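Long-range contacts in TqaA (PDB 5EJD), which belongs to the nonribosomal peptide synthetases and probably carries peptide intermediates for macrocyclization on the 4'-phosphopantetheine arm of this T3 carrier domain: residues I15-V19 with K45-G50; S28-F34 with I62-L68; A53-F57 with L71-V76. Numbering follows the deposited sequence.

Interaction 1 (I15-V19 with K45-G50); sequences IWATV and KASALG
Two helical segments of the carrier-domain bundle meet here: 15-19, within helix 7-20, and 45-50, within helix 40-52, whose first residue, S40, bears the phosphopantetheine. Backbone bonds such as V19 N to I15 O (3.0 Å) and G50 N to A46 O (2.8 Å) keep both regular. Their axes come within 9.6 Å and cross at 133°, with the CA atoms of I15 and A46 6.1 Å apart. I15, L49 and V19 dominate the interface. I15, an m,t rotamer, points toward the partner helix: its CG2 lies 3.9 Å from A46 CB and 4.1 Å from L49 CB, while its CD1 extends to 3.6 Å from G50 CA. A46 offers only a methyl to I15 CG2 and V19 CG2, and G50, one turn on, presents a bare CA to I15 CD1. V19, one turn after I15 and with chi1 t, brings CG2 to 3.9 Å from K45 CB and 3.9 Å from L49 CD2. L49 has an unusual chi1 of -104° (chi2 44°), and its CD2 also sits 4.2 Å from T18 CG2. T18 OG1 bonds back to N14 O, so its methyl can serve the interface. E312 of the other TqaA chain packs on L49. Between these segments the contact is van der Waals and hydrophobic, so it rests on close fit rather than on directional bonds.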
loop_
_atom_site.group_PDB
_atom_site.type_symbol
_atom_site.label_atom_id
_atom_site.label_comp_id
_atom_site.label_asym_id
_atom_site.label_seq_id
_atom_site.Cartn_x
_atom_site.Cartn_y
_atom_site.Cartn_z
ATOM N N ILE B 15 -5.783 -11.494 20.280
ATOM C CA ILE B 15 -5.296 -10.752 19.135
ATOM C C ILE B 15 -5.615 -11.512 17.832
ATOM O O ILE B 15 -6.072 -10.914 16.862
ATOM C CB ILE B 15 -3.784 -10.516 19.265
ATOM C CG1 ILE B 15 -3.545 -9.440 20.317
ATOM C CG2 ILE B 15 -3.172 -10.096 17.940
ATOM C CD1 ILE B 15 -2.105 -9.349 20.725
ATOM N N TRP B 16 -5.360 -12.813 17.814
ATOM C CA TRP B 16 -5.658 -13.590 16.620
ATOM C C TRP B 16 -7.143 -13.563 16.328
ATOM O O TRP B 16 -7.563 -13.505 15.181
ATOM C CB TRP B 16 -5.223 -15.024 16.821
ATOM C CG TRP B 16 -3.767 -15.242 16.734
ATOM C CD1 TRP B 16 -2.786 -14.346 16.963
ATOM C CD2 TRP B 16 -3.118 -16.482 16.458
ATOM N NE1 TRP B 16 -1.547 -14.951 16.843
ATOM C CE2 TRP B 16 -1.736 -16.263 16.521
ATOM C CE3 TRP B 16 -3.581 -17.746 16.109
ATOM C CZ2 TRP B 16 -0.823 -17.246 16.262
ATOM C CZ3 TRP B 16 -2.662 -18.745 15.868
ATOM C CH2 TRP B 16 -1.303 -18.492 15.952
ATOM N N ALA B 17 -7.949 -13.630 17.374
ATOM C CA ALA B 17 -9.391 -13.593 17.195
ATOM C C ALA B 17 -9.848 -12.307 16.498
ATOM O O ALA B 17 -10.647 -12.357 15.585
ATOM C CB ALA B 17 -10.111 -13.758 18.521
ATOM N N THR B 18 -9.321 -11.169 16.912
ATOM C CA THR B 18 -9.718 -9.905 16.313
ATOM C C THR B 18 -9.200 -9.809 14.874
ATOM O O THR B 18 -9.921 -9.406 13.984
ATOM C CB THR B 18 -9.072 -8.744 17.106
ATOM O OG1 THR B 18 -9.359 -8.865 18.499
ATOM C CG2 THR B 18 -9.500 -7.392 16.621
ATOM N N VAL B 19 -7.967 -10.222 14.656
ATOM C CA VAL B 19 -7.319 -9.989 13.382
ATOM C C VAL B 19 -7.848 -10.947 12.325
ATOM O O VAL B 19 -7.927 -10.607 11.172
ATOM C CB VAL B 19 -5.787 -10.100 13.577
ATOM C CG1 VAL B 19 -5.060 -10.553 12.343
ATOM C CG2 VAL B 19 -5.230 -8.759 14.041
ATOM N N LYS B 45 -0.832 -6.526 11.373
ATOM C CA LYS B 45 -1.828 -6.046 12.329
ATOM C C LYS B 45 -1.735 -6.720 13.698
ATOM O O LYS B 45 -1.836 -6.055 14.720
ATOM C CB LYS B 45 -3.228 -6.205 11.790
ATOM C CG LYS B 45 -3.403 -5.500 10.470
ATOM C CD LYS B 45 -4.858 -5.237 10.119
ATOM C CE LYS B 45 -5.250 -5.937 8.834
ATOM N NZ LYS B 45 -6.104 -5.062 7.991
ATOM N N ALA B 46 -1.442 -8.004 13.699
ATOM C CA ALA B 46 -1.294 -8.750 14.937
ATOM C C ALA B 46 -0.137 -8.183 15.734
ATOM O O ALA B 46 -0.240 -7.954 16.921
ATOM C CB ALA B 46 -1.063 -10.228 14.668
ATOM N N SER B 47 0.974 -7.975 15.061
ATOM C CA SER B 47 2.129 -7.380 15.686
ATOM C C SER B 47 1.828 -6.011 16.306
ATOM O O SER B 47 2.289 -5.706 17.399
ATOM C CB SER B 47 3.247 -7.281 14.674
ATOM O OG SER B 47 4.273 -6.506 15.227
ATOM N N ALA B 48 1.079 -5.166 15.598
ATOM C CA ALA B 48 0.725 -3.856 16.135
ATOM C C ALA B 48 -0.210 -3.955 17.354
ATOM O O ALA B 48 -0.064 -3.214 18.295
ATOM C CB ALA B 48 0.090 -3.002 15.069
ATOM N N LEU B 49 -1.183 -4.845 17.301
ATOM C CA LEU B 49 -2.057 -5.059 18.429
ATOM C C LEU B 49 -1.297 -5.657 19.610
ATOM O O LEU B 49 -1.596 -5.346 20.754
ATOM C CB LEU B 49 -3.217 -5.967 18.030
ATOM C CG LEU B 49 -4.573 -5.287 17.797
ATOM C CD1 LEU B 49 -4.512 -4.007 16.993
ATOM C CD2 LEU B 49 -5.476 -6.276 17.085
ATOM N N GLY B 50 -0.303 -6.495 19.318
ATOM C CA GLY B 50 0.632 -6.987 20.319
ATOM C C GLY B 50 1.254 -5.843 21.111
ATOM O O GLY B 50 1.242 -5.826 22.320
#

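Interaction 2 (S28-F34 with I62-L68); sequences SASDNFF and IFDHPVL
Segment 28-34 pairs antiparallel with the link 65-67 and L68, and its end packs on the last turn of helix 59-64. A type I turn from S28 to D31 opens the segment: D31 N bonds S28 O (3.0 Å), and D31, chi1 m, turns OD2 back to S28 N (2.8 Å) and to a salt bridge with R36. D31 and N32 are extended, after which F33 and F34 fold back to helical angles. N32 and V67 form a single antiparallel bridge as a non-hydrogen-bonded pair (CA-CA 4.4 Å), flanked by L68 N to D31 O and F33 N to P66 O, both 2.9 Å. CA-H...O contacts join V67 CA to D31 O (3.3 Å) and N32 CA to P66 O (3.4 Å). N32 is t, placing OD1 to accept F35 N and, weakly, F34 N (2.8 Å), while ND2 lies 3.5 Å from P66 CB. F33, also t, points toward the partner segment; its buried ring takes I62 CG2 (I62 m,t) 4.2 Å from the centroid in an off-centre CH-pi contact and meets W16 edge-to-face. F34's CA-to-CB bond points sideways, but chi1 m brings the ring back, its edge to P66 CB (4.1 Å from CD2) and I62 O (3.7 Å from CE2); its CZ lies over one face of F63, 3.8 Å from CE1, the rings meeting obliquely (centroids 4.9 Å apart, planes at 47°). F63, chi1 m, touches both S40 and the phosphopantetheine. V67 is the N-cap of helix 68-74, L68 (t,t) reaches L12 of helix 7-20, and F33 and I62 both rest on A43 of helix 40-52.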
loop_
_atom_site.group_PDB
_atom_site.type_symbol
_atom_site.label_atom_id
_atom_site.label_comp_id
_atom_site.label_asym_id
_atom_site.label_seq_id
_atom_site.Cartn_x
_atom_site.Cartn_y
_atom_site.Cartn_z
ATOM N N SER B 28 -6.797 -22.748 19.920
ATOM C CA SER B 28 -6.027 -23.552 20.810
ATOM C C SER B 28 -4.569 -23.166 20.694
ATOM O O SER B 28 -4.140 -22.560 19.717
ATOM C CB SER B 28 -6.234 -25.058 20.545
ATOM O OG SER B 28 -5.288 -25.557 19.629
ATOM N N ALA B 29 -3.815 -23.515 21.724
ATOM C CA ALA B 29 -2.413 -23.183 21.804
ATOM C C ALA B 29 -1.575 -23.789 20.703
ATOM O O ALA B 29 -0.495 -23.284 20.427
ATOM C CB ALA B 29 -1.866 -23.584 23.161
ATOM N N SER B 30 -2.067 -24.842 20.068
ATOM C CA SER B 30 -1.335 -25.506 18.963
ATOM C C SER B 30 -1.720 -24.973 17.578
ATOM O O SER B 30 -1.243 -25.480 16.577
ATOM C CB SER B 30 -1.646 -27.001 19.015
ATOM O OG SER B 30 -3.047 -27.181 18.906
ATOM N N ASP B 31 -2.656 -24.021 17.532
ATOM C CA ASP B 31 -3.071 -23.420 16.275
ATOM C C ASP B 31 -1.943 -22.658 15.546
ATOM O O ASP B 31 -1.105 -21.983 16.146
ATOM C CB ASP B 31 -4.234 -22.464 16.476
ATOM C CG ASP B 31 -5.574 -23.155 16.474
ATOM O OD1 ASP B 31 -5.718 -24.211 15.831
ATOM O OD2 ASP B 31 -6.521 -22.606 17.089
ATOM N N ASN B 32 -1.956 -22.825 14.230
ATOM C CA ASN B 32 -1.020 -22.201 13.334
ATOM C C ASN B 32 -1.675 -20.985 12.663
ATOM O O ASN B 32 -2.716 -21.102 12.004
ATOM C CB ASN B 32 -0.602 -23.238 12.293
ATOM C CG ASN B 32 0.357 -22.686 11.290
ATOM O OD1 ASN B 32 0.059 -21.696 10.590
ATOM N ND2 ASN B 32 1.545 -23.249 11.249
ATOM N N PHE B 33 -1.029 -19.839 12.785
ATOM C CA PHE B 33 -1.564 -18.586 12.269
ATOM C C PHE B 33 -1.984 -18.659 10.795
ATOM O O PHE B 33 -3.032 -18.164 10.417
ATOM C CB PHE B 33 -0.517 -17.479 12.455
ATOM C CG PHE B 33 -1.025 -16.073 12.150
ATOM C CD1 PHE B 33 -0.658 -15.444 10.977
ATOM C CD2 PHE B 33 -1.772 -15.386 13.056
ATOM C CE1 PHE B 33 -1.079 -14.175 10.685
ATOM C CE2 PHE B 33 -2.211 -14.105 12.779
ATOM C CZ PHE B 33 -1.863 -13.497 11.583
ATOM N N PHE B 34 -1.149 -19.262 9.967
ATOM C CA PHE B 34 -1.401 -19.328 8.531
ATOM C C PHE B 34 -2.461 -20.374 8.187
ATOM O O PHE B 34 -3.336 -20.113 7.360
ATOM C CB PHE B 34 -0.088 -19.563 7.771
ATOM C CG PHE B 34 0.919 -18.464 8.008
ATOM C CD1 PHE B 34 0.857 -17.291 7.280
ATOM C CD2 PHE B 34 1.871 -18.569 8.983
ATOM C CE1 PHE B 34 1.762 -16.267 7.493
ATOM C CE2 PHE B 34 2.791 -17.538 9.196
ATOM C CZ PHE B 34 2.741 -16.386 8.449
ATOM N N ILE B 62 6.305 -14.166 13.593
ATOM C CA ILE B 62 5.138 -14.934 13.240
ATOM C C ILE B 62 5.448 -15.920 12.114
ATOM O O ILE B 62 4.980 -17.049 12.131
ATOM C CB ILE B 62 3.984 -14.039 12.848
ATOM C CG1 ILE B 62 3.608 -13.137 14.029
ATOM C CG2 ILE B 62 2.773 -14.840 12.409
ATOM C CD1 ILE B 62 2.578 -12.073 13.733
ATOM N N PHE B 63 6.278 -15.532 11.136
ATOM C CA PHE B 63 6.725 -16.529 10.126
ATOM C C PHE B 63 7.619 -17.642 10.731
ATOM O O PHE B 63 7.561 -18.777 10.277
ATOM C CB PHE B 63 7.459 -15.876 8.952
ATOM C CG PHE B 63 6.554 -15.256 7.927
ATOM C CD1 PHE B 63 6.192 -15.955 6.797
ATOM C CD2 PHE B 63 6.087 -13.948 8.092
ATOM C CE1 PHE B 63 5.363 -15.386 5.844
ATOM C CE2 PHE B 63 5.268 -13.379 7.154
ATOM C CZ PHE B 63 4.902 -14.098 6.018
ATOM N N ASP B 64 8.493 -17.282 11.681
ATOM C CA ASP B 64 9.437 -18.247 12.304
ATOM C C ASP B 64 8.735 -19.133 13.314
ATOM O O ASP B 64 9.012 -20.306 13.379
ATOM C CB ASP B 64 10.575 -17.527 12.997
ATOM C CG ASP B 64 11.509 -16.790 12.020
ATOM O OD1 ASP B 64 11.527 -17.123 10.808
ATOM O OD2 ASP B 64 12.233 -15.872 12.481
ATOM N N HIS B 65 7.750 -18.576 14.015
ATOM C CA HIS B 65 7.019 -19.285 15.050
ATOM C C HIS B 65 5.530 -19.195 14.850
ATOM O O HIS B 65 4.817 -18.528 15.584
ATOM C CB HIS B 65 7.405 -18.734 16.393
ATOM C CG HIS B 65 8.835 -18.946 16.696
ATOM N ND1 HIS B 65 9.751 -17.915 16.750
ATOM C CD2 HIS B 65 9.529 -20.099 16.849
ATOM C CE1 HIS B 65 10.947 -18.425 16.958
ATOM N NE2 HIS B 65 10.835 -19.746 17.023
ATOM N N PRO B 66 5.047 -19.879 13.817
ATOM C CA PRO B 66 3.641 -19.778 13.403
ATOM C C PRO B 66 2.635 -20.364 14.396
ATOM O O PRO B 66 1.444 -20.070 14.290
ATOM C CB PRO B 66 3.609 -20.577 12.098
ATOM C CG PRO B 66 4.713 -21.568 12.243
ATOM C CD PRO B 66 5.791 -20.868 13.019
ATOM N N VAL B 67 3.100 -21.177 15.338
ATOM C CA VAL B 67 2.206 -21.826 16.286
ATOM C C VAL B 67 2.046 -20.932 17.495
ATOM O O VAL B 67 3.036 -20.385 18.013
ATOM C CB VAL B 67 2.739 -23.222 16.681
ATOM C CG1 VAL B 67 1.968 -23.786 17.868
ATOM C CG2 VAL B 67 2.629 -24.172 15.505
ATOM N N LEU B 68 0.817 -20.803 17.986
ATOM C CA LEU B 68 0.522 -19.809 19.021
ATOM C C LEU B 68 1.409 -19.929 20.248
ATOM O O LEU B 68 2.005 -18.942 20.682
ATOM C CB LEU B 68 -0.925 -19.871 19.435
ATOM C CG LEU B 68 -1.458 -18.652 20.192
ATOM C CD1 LEU B 68 -2.946 -18.532 19.976
ATOM C CD2 LEU B 68 -1.201 -18.733 21.672
#

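Interaction 3 (A53-F57 with L71-V76); sequences AGMSF and LASVAV
A53 is where the chain leaves helical geometry after helix 40-52, and G54 follows as the C-prime residue of a Schellman motif, with M55 N bonded to G50 O. The phi of 79° at G54 is easy for glycine and unfavourable for most other residues. From M55 on, the backbone is extended. M55 (m,t,p) curls its thioether so that CE lies 3.7 Å from A75 CB, a flexible apolar side chain matched to a small methyl; its CA is also 3.7 Å from V76 O. S56, exposed as suits a small polar residue, joins through its backbone: S56 O takes a weak hydrogen bond from V76 N (3.3 Å) and a CA-H...O contact from A75 CA (3.5 Å), and the CA atoms of S56 and V76 stand 5.2 Å apart. F57, chi1 p, points toward the partner segment, with CD2 3.9 Å from A75 CB and CD1 4.2 Å from L71 CD1 (L71 t,p). A75 can fit between M55 and F57 because it is small. The contact thus joins the loop after helix 40-52 to the end of helix 68-74 and its C-terminal tail. F57 and L71 both pack on L12 of helix 7-20 and I62 of helix 59-64, while F57 O accepts from S47 OG of helix 40-52.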
loop_
_atom_site.group_PDB
_atom_site.type_symbol
_atom_site.label_atom_id
_atom_site.label_comp_id
_atom_site.label_asym_id
_atom_site.label_seq_id
_atom_site.Cartn_x
_atom_site.Cartn_y
_atom_site.Cartn_z
ATOM N N ALA B 53 -0.964 -4.151 23.549
ATOM C CA ALA B 53 -1.205 -4.970 24.729
ATOM C C ALA B 53 0.059 -5.232 25.553
ATOM O O ALA B 53 0.064 -6.117 26.413
ATOM C CB ALA B 53 -1.819 -6.290 24.294
ATOM N N GLY B 54 1.160 -4.559 25.233
ATOM C CA GLY B 54 2.407 -4.750 25.951
ATOM C C GLY B 54 3.243 -5.968 25.601
ATOM O O GLY B 54 4.193 -6.287 26.301
ATOM N N MET B 55 2.906 -6.673 24.531
ATOM C CA MET B 55 3.763 -7.732 24.022
ATOM C C MET B 55 4.557 -7.149 22.897
ATOM O O MET B 55 4.209 -6.124 22.343
ATOM C CB MET B 55 2.957 -8.883 23.492
ATOM C CG MET B 55 2.101 -9.526 24.540
ATOM S SD MET B 55 1.072 -10.804 23.794
ATOM C CE MET B 55 2.209 -12.169 23.699
ATOM N N SER B 56 5.622 -7.830 22.537
ATOM C CA SER B 56 6.538 -7.317 21.543
ATOM C C SER B 56 7.019 -8.459 20.634
ATOM O O SER B 56 7.793 -9.320 21.058
ATOM C CB SER B 56 7.703 -6.668 22.261
ATOM O OG SER B 56 8.712 -6.330 21.355
ATOM N N PHE B 57 6.509 -8.469 19.410
ATOM C CA PHE B 57 6.974 -9.371 18.393
ATOM C C PHE B 57 6.715 -8.709 17.082
ATOM O O PHE B 57 5.775 -7.920 16.935
ATOM C CB PHE B 57 6.261 -10.726 18.471
ATOM C CG PHE B 57 4.772 -10.637 18.435
ATOM C CD1 PHE B 57 4.073 -10.759 17.243
ATOM C CD2 PHE B 57 4.058 -10.434 19.594
ATOM C CE1 PHE B 57 2.690 -10.661 17.219
ATOM C CE2 PHE B 57 2.685 -10.349 19.574
ATOM C CZ PHE B 57 1.998 -10.456 18.385
ATOM N N LEU B 71 4.926 -18.770 19.570
ATOM C CA LEU B 71 5.008 -17.337 19.417
ATOM C C LEU B 71 4.900 -16.626 20.763
ATOM O O LEU B 71 5.532 -15.586 20.982
ATOM C CB LEU B 71 3.917 -16.820 18.450
ATOM C CG LEU B 71 3.838 -15.308 18.203
ATOM C CD1 LEU B 71 5.127 -14.768 17.610
ATOM C CD2 LEU B 71 2.685 -14.994 17.297
ATOM N N ALA B 72 4.068 -17.153 21.647
ATOM C CA ALA B 72 3.929 -16.555 22.983
ATOM C C ALA B 72 5.202 -16.582 23.813
ATOM O O ALA B 72 5.401 -15.691 24.618
ATOM C CB ALA B 72 2.788 -17.217 23.721
ATOM N N SER B 73 6.044 -17.608 23.655
ATOM C CA SER B 73 7.361 -17.616 24.312
ATOM C C SER B 73 8.314 -16.563 23.851
ATOM O O SER B 73 9.063 -16.048 24.649
ATOM C CB SER B 73 8.142 -18.893 24.030
ATOM O OG SER B 73 7.322 -20.001 24.191
ATOM N N VAL B 74 8.388 -16.334 22.555
ATOM C CA VAL B 74 9.423 -15.412 22.051
ATOM C C VAL B 74 8.987 -13.968 22.170
ATOM O O VAL B 74 9.832 -13.091 22.037
ATOM C CB VAL B 74 9.929 -15.679 20.624
ATOM C CG1 VAL B 74 10.071 -17.172 20.336
ATOM C CG2 VAL B 74 8.985 -15.046 19.665
ATOM N N ALA B 75 7.704 -13.708 22.440
ATOM C CA ALA B 75 7.272 -12.331 22.678
ATOM C C ALA B 75 7.823 -11.836 24.035
ATOM O O ALA B 75 7.988 -12.641 24.953
ATOM C CB ALA B 75 5.766 -12.224 22.604
ATOM N N VAL B 76 8.145 -10.544 24.131
ATOM C CA VAL B 76 8.910 -9.961 25.275
ATOM C C VAL B 76 8.160 -8.832 26.013
ATOM O O VAL B 76 7.136 -8.334 25.544
ATOM C CB VAL B 76 10.305 -9.420 24.799
ATOM C CG1 VAL B 76 11.107 -8.892 25.986
ATOM C CG2 VAL B 76 11.094 -10.486 24.021
#

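All three contacts are partly buried but differ in make-up. Interaction 1 is a helix-helix interface without a hydrogen bond between its segments, made mainly of apolar side chains. Interaction 2, which buries the largest area (498 Å²), adds two good backbone hydrogen bonds and aromatic packing beside the phosphopantetheine. Interaction 3 has a single weak backbone bond and more exposed residues; its centre lies about 9 Å from that of the chain, against about 7 Å for the others. Interactions 1 and 3 share helix 40-52 and the loop leaving it, G50 CA lying 4.0 Å from F57 CE2; interactions 2 and 3 hold the two ends of helix 68-74. W16 CH2, 3.5 Å from F33 N, joins interactions 1 and 2.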